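Xylulose kinase (Escherichia coli, PDB 2ITM) catalyses the ATP-dependent phosphorylation of D-xylulose to D-xylulose 5-phosphate and, less efficiently, that of 1-deoxy-D-xylulose. Local coordinates at residues A[403-417]-A[448-462]. Residues are numbered along the deposited sequence; the frame is centred on the assembly and turned at random.
Sequences RQMLADISGQQLDYR and QLPLEQSHLPDAQRY
D408 grips the start of helix 459-479 with both carboxylate oxygens: OD2 forms a salt bridge with R461 NH2 at 3.0 Å, the carboxylate and guanidinium planes 77° apart, while OD1 accepts a nearly straight hydrogen bond from D458 N, on the anti side but tilted from the carboxylate plane. D458, the N-cap, in turn accepts from R461 N through its own OD1. Farther back along helix 400-410, R403 lays CB over one face of the H455 ring, 3.8 Å from the centroid. The R403 chain bends at chi3 (-58°), so that R403 NE hydrogen-bonds to H455 NE2 at 3.1 Å, well out of the imidazole plane. R403 NH2 donates to Q453 OE1, NH1 is held by the A397 carbonyl, and Y416 CD2 lies over the guanidinium. Replacing the H455 imidazole by an alanine here would probably leave R403 NE without its acceptor and open a gap under R403 CB.

Strands 414-417 and 451-455 run antiparallel, with L414 and H455 bonded through both backbone pairs and Y416 N reaching Q453 O at 2.8 Å. Y416 O then takes both E452 N and Q453 N, a classic beta bulge. Beyond it the extended R417 chain runs past P450 O, its guanidinium lying between L451 CG and Q448 CG; NH1 makes a weak bond to L449 O. P457 packs CB against A407 O and CG against G411 C, and the Y462 ring edge meets D408 O. Strand 451-455 adds an antiparallel edge to a beta-alpha-beta crossover (strand 390-393, helix 400-410, strand 414-417), the helix lying on the face that carries L414, Y416 and H455, in the actin-like C-terminal domain of this FGGY kinase.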
ATOM      1  N   ARG A 403     -23.079  11.748   5.024  1.00 39.62           N
ATOM      2  CA  ARG A 403     -23.910  11.692   6.205  1.00 31.85           C
ATOM      3  C   ARG A 403     -24.968  10.610   6.076  1.00 40.45           C
ATOM      4  O   ARG A 403     -25.243   9.883   7.023  1.00 32.51           O
ATOM      5  CB  ARG A 403     -24.575  13.044   6.456  1.00 41.97           C
ATOM      6  CG  ARG A 403     -23.658  14.128   7.026  1.00 56.53           C
ATOM      7  CD  ARG A 403     -24.392  15.240   7.729  1.00 29.13           C
ATOM      8  NE  ARG A 403     -25.350  15.877   6.838  1.00 36.42           N
ATOM      9  CZ  ARG A 403     -25.055  16.827   5.969  1.00 31.30           C
ATOM     10  NH1 ARG A 403     -23.823  17.273   5.855  1.00 40.70           N
ATOM     11  NH2 ARG A 403     -26.000  17.332   5.200  1.00 43.47           N
ATOM     12  N   GLN A 404     -25.567  10.517   4.897  1.00 32.71           N
ATOM     13  CA  GLN A 404     -26.562   9.500   4.629  1.00 29.50           C
ATOM     14  C   GLN A 404     -25.970   8.112   4.548  1.00 19.01           C
ATOM     15  O   GLN A 404     -26.537   7.170   5.060  1.00 38.19           O
ATOM     16  CB  GLN A 404     -27.284   9.791   3.330  1.00 26.45           C
ATOM     17  CG  GLN A 404     -28.409   8.839   3.073  1.00 45.56           C
ATOM     18  CD  GLN A 404     -29.506   8.983   4.078  1.00 38.05           C
ATOM     19  OE1 GLN A 404     -29.998   7.999   4.609  1.00 43.54           O
ATOM     20  NE2 GLN A 404     -29.898  10.215   4.342  1.00 33.67           N
ATOM     21  N   MET A 405     -24.840   8.002   3.869  1.00 28.11           N
ATOM     22  CA  MET A 405     -24.096   6.774   3.836  1.00 30.66           C
ATOM     23  C   MET A 405     -23.805   6.315   5.235  1.00 34.66           C
ATOM     24  O   MET A 405     -23.931   5.134   5.540  1.00 31.16           O
ATOM     25  CB  MET A 405     -22.804   6.924   3.049  1.00 35.27           C
ATOM     26  CG  MET A 405     -21.928   5.684   3.103  1.00 33.71           C
ATOM     27  SD  MET A 405     -20.358   5.817   2.276  1.00 33.23           S
ATOM     28  CE  MET A 405     -20.906   5.822   0.609  1.00 31.09           C
ATOM     29  N   LEU A 406     -23.410   7.244   6.099  1.00 28.52           N
ATOM     30  CA  LEU A 406     -23.137   6.938   7.497  1.00 13.61           C
ATOM     31  C   LEU A 406     -24.363   6.426   8.223  1.00 20.42           C
ATOM     32  O   LEU A 406     -24.270   5.563   9.074  1.00 25.04           O
ATOM     33  CB  LEU A 406     -22.621   8.166   8.223  1.00 35.71           C
ATOM     34  CG  LEU A 406     -21.144   8.245   8.569  1.00 34.87           C
ATOM     35  CD1 LEU A 406     -20.315   7.847   7.398  1.00 42.82           C
ATOM     36  CD2 LEU A 406     -20.781   9.625   9.033  1.00 29.66           C
ATOM     37  N   ALA A 407     -25.508   6.982   7.880  1.00 19.11           N
ATOM     38  CA  ALA A 407     -26.753   6.539   8.450  1.00 32.33           C
ATOM     39  C   ALA A 407     -27.175   5.166   7.938  1.00 26.72           C
ATOM     40  O   ALA A 407     -27.668   4.343   8.687  1.00 33.40           O
ATOM     41  CB  ALA A 407     -27.817   7.559   8.185  1.00 29.10           C
ATOM     42  N   ASP A 408     -26.958   4.934   6.653  1.00 38.08           N
ATOM     43  CA  ASP A 408     -27.314   3.682   6.016  1.00 21.86           C
ATOM     44  C   ASP A 408     -26.497   2.543   6.575  1.00 31.24           C
ATOM     45  O   ASP A 408     -27.015   1.492   6.910  1.00 30.32           O
ATOM     46  CB  ASP A 408     -27.092   3.793   4.513  1.00 29.99           C
ATOM     47  CG  ASP A 408     -28.047   4.771   3.837  1.00 31.81           C
ATOM     48  OD1 ASP A 408     -29.097   5.095   4.412  1.00 23.47           O
ATOM     49  OD2 ASP A 408     -27.814   5.237   2.714  1.00 24.59           O
ATOM     50  N   ILE A 409     -25.197   2.782   6.673  1.00 32.74           N
ATOM     51  CA  ILE A 409     -24.240   1.853   7.246  1.00 21.78           C
ATOM     52  C   ILE A 409     -24.528   1.546   8.700  1.00 27.43           C
ATOM     53  O   ILE A 409     -24.525   0.401   9.098  1.00 32.11           O
ATOM     54  CB  ILE A 409     -22.815   2.408   7.096  1.00 18.99           C
ATOM     55  CG1 ILE A 409     -22.333   2.247   5.667  1.00 29.33           C
ATOM     56  CG2 ILE A 409     -21.873   1.720   8.033  1.00 27.13           C
ATOM     57  CD1 ILE A 409     -20.984   2.768   5.438  1.00 23.71           C
ATOM     58  N   SER A 410     -24.766   2.578   9.491  1.00 25.31           N
ATOM     59  CA  SER A 410     -24.769   2.451  10.932  1.00 20.11           C
ATOM     60  C   SER A 410     -26.103   2.031  11.517  1.00 27.55           C
ATOM     61  O   SER A 410     -26.157   1.507  12.615  1.00 31.23           O
ATOM     62  CB  SER A 410     -24.306   3.744  11.585  1.00 35.87           C
ATOM     63  OG  SER A 410     -25.328   4.701  11.613  1.00 32.44           O
ATOM     64  N   GLY A 411     -27.179   2.288  10.798  1.00 21.44           N
ATOM     65  CA  GLY A 411     -28.503   2.040  11.328  1.00 30.11           C
ATOM     66  C   GLY A 411     -28.931   3.105  12.309  1.00 29.10           C
ATOM     67  O   GLY A 411     -29.874   2.938  13.050  1.00 34.34           O
ATOM     68  N   GLN A 412     -28.204   4.210  12.300  1.00 38.22           N
ATOM     69  CA  GLN A 412     -28.364   5.258  13.283  1.00 28.87           C
ATOM     70  C   GLN A 412     -28.903   6.515  12.641  1.00 32.95           C
ATOM     71  O   GLN A 412     -28.444   6.924  11.593  1.00 30.06           O
ATOM     72  CB  GLN A 412     -27.020   5.554  13.919  1.00 35.28           C
ATOM     73  CG  GLN A 412     -27.098   5.979  15.336  1.00 40.73           C
ATOM     74  CD  GLN A 412     -27.460   4.850  16.254  1.00 54.61           C
ATOM     75  OE1 GLN A 412     -27.057   3.717  16.033  1.00 51.63           O
ATOM     76  NE2 GLN A 412     -28.229   5.168  17.300  1.00 60.26           N
ATOM     77  N   GLN A 413     -29.887   7.131  13.280  1.00 34.71           N
ATOM     78  CA  GLN A 413     -30.338   8.453  12.875  1.00 39.83           C
ATOM     79  C   GLN A 413     -29.300   9.530  13.179  1.00 29.54           C
ATOM     80  O   GLN A 413     -28.926   9.747  14.326  1.00 36.31           O
ATOM     81  CB  GLN A 413     -31.663   8.796  13.543  1.00 39.14           C
ATOM     82  CG  GLN A 413     -32.121  10.226  13.286  1.00 62.23           C
ATOM     83  CD  GLN A 413     -33.419  10.569  13.975  1.00 43.95           C
ATOM     84  OE1 GLN A 413     -33.484  11.511  14.755  1.00 56.51           O
ATOM     85  NE2 GLN A 413     -34.451   9.815  13.684  1.00 44.94           N
ATOM     86  N   LEU A 414     -28.834  10.214  12.148  1.00 43.74           N
ATOM     87  CA  LEU A 414     -27.811  11.239  12.342  1.00 43.05           C
ATOM     88  C   LEU A 414     -28.339  12.651  12.133  1.00 42.58           C
ATOM     89  O   LEU A 414     -28.713  13.033  11.028  1.00 38.44           O
ATOM     90  CB  LEU A 414     -26.605  10.948  11.433  1.00 42.97           C
ATOM     91  CG  LEU A 414     -26.065   9.524  11.464  1.00 26.65           C
ATOM     92  CD1 LEU A 414     -24.969   9.340  10.489  1.00 16.48           C
ATOM     93  CD2 LEU A 414     -25.661   9.163  12.833  1.00 30.59           C
ATOM     94  N   ASP A 415     -28.356  13.419  13.214  1.00 41.37           N
ATOM     95  CA  ASP A 415     -28.823  14.804  13.214  1.00 31.06           C
ATOM     96  C   ASP A 415     -27.680  15.771  12.890  1.00 28.30           C
ATOM     97  O   ASP A 415     -26.789  16.020  13.733  1.00 36.69           O
ATOM     98  CB  ASP A 415     -29.361  15.195  14.583  1.00 29.44           C
ATOM     99  CG  ASP A 415     -30.631  14.462  14.955  1.00 43.35           C
ATOM    100  OD1 ASP A 415     -31.428  14.150  14.058  1.00 36.14           O
ATOM    101  OD2 ASP A 415     -30.843  14.213  16.151  1.00 33.83           O
ATOM    102  N   TYR A 416     -27.700  16.326  11.688  1.00 30.08           N
ATOM    103  CA  TYR A 416     -26.714  17.314  11.300  1.00 27.03           C
ATOM    104  C   TYR A 416     -27.041  18.689  11.854  1.00 43.34           C
ATOM    105  O   TYR A 416     -28.135  19.203  11.677  1.00 37.91           O
ATOM    106  CB  TYR A 416     -26.579  17.383   9.793  1.00 31.83           C
ATOM    107  CG  TYR A 416     -25.465  18.266   9.318  1.00 25.11           C
ATOM    108  CD1 TYR A 416     -24.210  18.193   9.881  1.00 40.93           C
ATOM    109  CD2 TYR A 416     -25.666  19.174   8.306  1.00 32.05           C
ATOM    110  CE1 TYR A 416     -23.196  18.994   9.448  1.00 36.30           C
ATOM    111  CE2 TYR A 416     -24.656  19.973   7.867  1.00 31.04           C
ATOM    112  CZ  TYR A 416     -23.424  19.884   8.440  1.00 38.12           C
ATOM    113  OH  TYR A 416     -22.414  20.689   7.989  1.00 40.15           O
ATOM    114  N   ARG A 417     -26.070  19.278  12.529  1.00 44.66           N
ATOM    115  CA  ARG A 417     -26.206  20.629  13.027  1.00 41.58           C
ATOM    116  C   ARG A 417     -24.982  21.461  12.659  1.00 49.74           C
ATOM    117  O   ARG A 417     -23.922  20.918  12.384  1.00 48.62           O
ATOM    118  CB  ARG A 417     -26.398  20.595  14.537  1.00 49.99           C
ATOM    119  CG  ARG A 417     -27.384  19.570  15.026  1.00 32.66           C
ATOM    120  CD  ARG A 417     -27.523  19.542  16.523  1.00 35.77           C
ATOM    121  NE  ARG A 417     -28.575  18.652  16.982  1.00 46.04           N
ATOM    122  CZ  ARG A 417     -29.842  18.995  17.116  1.00 63.53           C
ATOM    123  NH1 ARG A 417     -30.243  20.213  16.819  1.00 53.64           N
ATOM    124  NH2 ARG A 417     -30.721  18.109  17.543  1.00 51.19           N
ATOM    125  N   GLN A 448     -29.497  23.021  22.246  1.00 56.51           N
ATOM    126  CA  GLN A 448     -28.870  22.310  21.153  1.00 39.95           C
ATOM    127  C   GLN A 448     -28.509  23.281  20.059  1.00 36.33           C
ATOM    128  O   GLN A 448     -29.079  24.353  19.982  1.00 54.85           O
ATOM    129  CB  GLN A 448     -29.812  21.261  20.624  1.00 53.81           C
ATOM    130  CG  GLN A 448     -29.243  19.896  20.672  1.00 58.41           C
ATOM    131  CD  GLN A 448     -30.010  19.012  21.595  1.00 66.79           C
ATOM    132  OE1 GLN A 448     -29.914  19.149  22.806  1.00 91.60           O
ATOM    133  NE2 GLN A 448     -30.789  18.112  21.034  1.00 69.45           N
ATOM    134  N   LEU A 449     -27.551  22.922  19.220  1.00 43.03           N
ATOM    135  CA  LEU A 449     -27.309  23.692  18.015  1.00 31.79           C
ATOM    136  C   LEU A 449     -28.447  23.533  17.037  1.00 39.35           C
ATOM    137  O   LEU A 449     -29.276  22.650  17.172  1.00 41.30           O
ATOM    138  CB  LEU A 449     -25.992  23.310  17.355  1.00 45.37           C
ATOM    139  CG  LEU A 449     -24.749  23.304  18.239  1.00 45.01           C
ATOM    140  CD1 LEU A 449     -23.776  22.287  17.731  1.00 42.44           C
ATOM    141  CD2 LEU A 449     -24.106  24.662  18.309  1.00 45.70           C
ATOM    142  N   PRO A 450     -28.480  24.405  16.046  1.00 48.96           N
ATOM    143  CA  PRO A 450     -29.530  24.377  15.037  1.00 48.46           C
ATOM    144  C   PRO A 450     -29.534  23.069  14.255  1.00 49.52           C
ATOM    145  O   PRO A 450     -28.529  22.714  13.648  1.00 39.39           O
ATOM    146  CB  PRO A 450     -29.154  25.535  14.129  1.00 51.38           C
ATOM    147  CG  PRO A 450     -28.029  26.241  14.815  1.00 55.40           C
ATOM    148  CD  PRO A 450     -27.936  25.755  16.209  1.00 53.98           C
ATOM    149  N   LEU A 451     -30.670  22.385  14.286  1.00 42.59           N
ATOM    150  CA  LEU A 451     -30.927  21.241  13.430  1.00 47.67           C
ATOM    151  C   LEU A 451     -30.971  21.586  11.949  1.00 51.43           C
ATOM    152  O   LEU A 451     -31.850  22.301  11.496  1.00 51.45           O
ATOM    153  CB  LEU A 451     -32.214  20.544  13.845  1.00 48.62           C
ATOM    154  CG  LEU A 451     -32.127  19.027  13.982  1.00 63.71           C
ATOM    155  CD1 LEU A 451     -33.487  18.371  13.888  1.00 61.87           C
ATOM    156  CD2 LEU A 451     -31.199  18.443  12.966  1.00 36.28           C
ATOM    157  N   GLU A 452     -30.019  21.060  11.198  1.00 46.50           N
ATOM    158  CA  GLU A 452     -29.889  21.375   9.795  1.00 36.11           C
ATOM    159  C   GLU A 452     -30.559  20.330   8.913  1.00 48.91           C
ATOM    160  O   GLU A 452     -31.238  20.664   7.957  1.00 41.07           O
ATOM    161  CB  GLU A 452     -28.418  21.501   9.434  1.00 48.78           C
ATOM    162  CG  GLU A 452     -28.158  22.210   8.125  1.00 52.72           C
ATOM    163  CD  GLU A 452     -28.764  23.593   8.078  1.00 83.90           C
ATOM    164  OE1 GLU A 452     -28.313  24.460   8.841  1.00 49.08           O
ATOM    165  OE2 GLU A 452     -29.692  23.812   7.277  1.00 70.26           O
ATOM    166  N   GLN A 453     -30.361  19.061   9.250  1.00 45.69           N
ATOM    167  CA  GLN A 453     -30.944  17.949   8.510  1.00 42.20           C
ATOM    168  C   GLN A 453     -30.828  16.660   9.305  1.00 46.77           C
ATOM    169  O   GLN A 453     -29.795  16.377   9.892  1.00 42.21           O
ATOM    170  CB  GLN A 453     -30.265  17.775   7.147  1.00 52.24           C
ATOM    171  CG  GLN A 453     -30.824  16.612   6.310  1.00 27.32           C
ATOM    172  CD  GLN A 453     -30.149  16.434   4.974  1.00 37.60           C
ATOM    173  OE1 GLN A 453     -29.096  16.995   4.725  1.00 47.19           O
ATOM    174  NE2 GLN A 453     -30.757  15.646   4.112  1.00 45.38           N
ATOM    175  N   SER A 454     -31.898  15.884   9.315  1.00 35.89           N
ATOM    176  CA  SER A 454     -31.923  14.620  10.019  1.00 46.91           C
ATOM    177  C   SER A 454     -31.922  13.428   9.045  1.00 44.29           C
ATOM    178  O   SER A 454     -32.782  13.318   8.188  1.00 39.13           O
ATOM    179  CB  SER A 454     -33.142  14.545  10.920  1.00 44.93           C
ATOM    180  OG  SER A 454     -32.811  14.855  12.252  1.00 56.74           O
ATOM    181  N   HIS A 455     -30.951  12.542   9.208  1.00 37.19           N
ATOM    182  CA  HIS A 455     -30.764  11.430   8.296  1.00 31.67           C
ATOM    183  C   HIS A 455     -31.251  10.129   8.885  1.00 33.06           C
ATOM    184  O   HIS A 455     -30.690   9.635   9.841  1.00 41.06           O
ATOM    185  CB  HIS A 455     -29.310  11.302   7.914  1.00 32.21           C
ATOM    186  CG  HIS A 455     -28.791  12.457   7.129  1.00 26.60           C
ATOM    187  ND1 HIS A 455     -28.724  12.448   5.755  1.00 22.98           N
ATOM    188  CD2 HIS A 455     -28.305  13.653   7.521  1.00 23.57           C
ATOM    189  CE1 HIS A 455     -28.224  13.591   5.335  1.00 32.89           C
ATOM    190  NE2 HIS A 455     -27.962  14.340   6.386  1.00 41.74           N
ATOM    191  N   LEU A 456     -32.301   9.574   8.299  1.00 36.78           N
ATOM    192  CA  LEU A 456     -32.737   8.248   8.678  1.00 37.96           C
ATOM    193  C   LEU A 456     -32.143   7.175   7.799  1.00 34.13           C
ATOM    194  O   LEU A 456     -32.018   7.338   6.605  1.00 41.68           O
ATOM    195  CB  LEU A 456     -34.253   8.147   8.718  1.00 46.66           C
ATOM    196  CG  LEU A 456     -34.882   8.456  10.065  1.00 52.73           C
ATOM    197  CD1 LEU A 456     -36.166   9.185   9.858  1.00 99.56           C
ATOM    198  CD2 LEU A 456     -35.110   7.208  10.876  1.00 68.15           C
ATOM    199  N   PRO A 457     -31.748   6.080   8.422  1.00 32.21           N
ATOM    200  CA  PRO A 457     -31.228   4.927   7.697  1.00 35.97           C
ATOM    201  C   PRO A 457     -32.222   4.425   6.666  1.00 31.12           C
ATOM    202  O   PRO A 457     -33.373   4.192   6.991  1.00 32.75           O
ATOM    203  CB  PRO A 457     -31.025   3.883   8.795  1.00 25.08           C
ATOM    204  CG  PRO A 457     -31.400   4.543  10.064  1.00 39.29           C
ATOM    205  CD  PRO A 457     -32.220   5.720   9.761  1.00 32.58           C
ATOM    206  N   ASP A 458     -31.766   4.265   5.434  1.00 32.64           N
ATOM    207  CA  ASP A 458     -32.539   3.561   4.432  1.00 31.48           C
ATOM    208  C   ASP A 458     -32.486   2.056   4.635  1.00 31.30           C
ATOM    209  O   ASP A 458     -31.422   1.478   4.712  1.00 39.47           O
ATOM    210  CB  ASP A 458     -32.091   3.929   3.027  1.00 18.74           C
ATOM    211  CG  ASP A 458     -32.897   3.237   1.967  1.00 36.04           C
ATOM    212  OD1 ASP A 458     -32.423   2.236   1.429  1.00 26.77           O
ATOM    213  OD2 ASP A 458     -34.009   3.628   1.604  1.00 35.08           O
ATOM    214  N   ALA A 459     -33.656   1.444   4.735  1.00 35.19           N
ATOM    215  CA  ALA A 459     -33.774   0.061   5.160  1.00 43.41           C
ATOM    216  C   ALA A 459     -33.134  -0.889   4.166  1.00 34.30           C
ATOM    217  O   ALA A 459     -32.578  -1.904   4.543  1.00 46.05           O
ATOM    218  CB  ALA A 459     -35.220  -0.295   5.375  1.00 41.18           C
ATOM    219  N   GLN A 460     -33.217  -0.537   2.892  1.00 39.56           N
ATOM    220  CA  GLN A 460     -32.629  -1.328   1.824  1.00 40.47           C
ATOM    221  C   GLN A 460     -31.101  -1.245   1.791  1.00 42.11           C
ATOM    222  O   GLN A 460     -30.429  -2.259   1.729  1.00 25.53           O
ATOM    223  CB  GLN A 460     -33.240  -0.958   0.461  1.00 36.51           C
ATOM    224  CG  GLN A 460     -34.721  -1.354   0.294  1.00 42.61           C
ATOM    225  CD  GLN A 460     -35.303  -1.011  -1.084  1.00 74.19           C
ATOM    226  OE1 GLN A 460     -35.482   0.156  -1.408  1.00 41.18           O
ATOM    227  NE2 GLN A 460     -35.605  -2.032  -1.881  1.00 37.61           N
ATOM    228  N   ARG A 461     -30.567  -0.031   1.838  1.00 33.80           N
ATOM    229  CA  ARG A 461     -29.124   0.171   1.861  1.00 33.05           C
ATOM    230  C   ARG A 461     -28.464  -0.301   3.158  1.00 26.52           C
ATOM    231  O   ARG A 461     -27.353  -0.737   3.142  1.00 26.72           O
ATOM    232  CB  ARG A 461     -28.767   1.628   1.600  1.00 28.85           C
ATOM    233  CG  ARG A 461     -29.164   2.159   0.254  1.00 47.87           C
ATOM    234  CD  ARG A 461     -28.027   2.782  -0.536  1.00 67.13           C
ATOM    235  NE  ARG A 461     -27.102   3.545   0.298  1.00104.40           N
ATOM    236  CZ  ARG A 461     -26.409   4.592  -0.124  1.00105.49           C
ATOM    237  NH1 ARG A 461     -26.547   5.002  -1.374  1.00113.59           N
ATOM    238  NH2 ARG A 461     -25.596   5.239   0.696  1.00 52.16           N
ATOM    239  N   TYR A 462     -29.178  -0.204   4.269  1.00 25.49           N
ATOM    240  CA  TYR A 462     -28.706  -0.757   5.525  1.00 35.59           C
ATOM    241  C   TYR A 462     -28.479  -2.247   5.415  1.00 34.35           C
ATOM    242  O   TYR A 462     -27.436  -2.744   5.795  1.00 38.28           O
ATOM    243  CB  TYR A 462     -29.653  -0.444   6.675  1.00 17.62           C
ATOM    244  CG  TYR A 462     -29.340  -1.139   7.961  1.00 30.00           C
ATOM    245  CD1 TYR A 462     -28.330  -0.685   8.785  1.00 44.71           C
ATOM    246  CD2 TYR A 462     -30.044  -2.250   8.364  1.00 24.02           C
ATOM    247  CE1 TYR A 462     -28.034  -1.314   9.959  1.00 31.30           C
ATOM    248  CE2 TYR A 462     -29.749  -2.884   9.538  1.00 50.61           C
ATOM    249  CZ  TYR A 462     -28.738  -2.417  10.330  1.00 27.59           C
ATOM    250  OH  TYR A 462     -28.449  -3.053  11.496  1.00 26.82           O
TER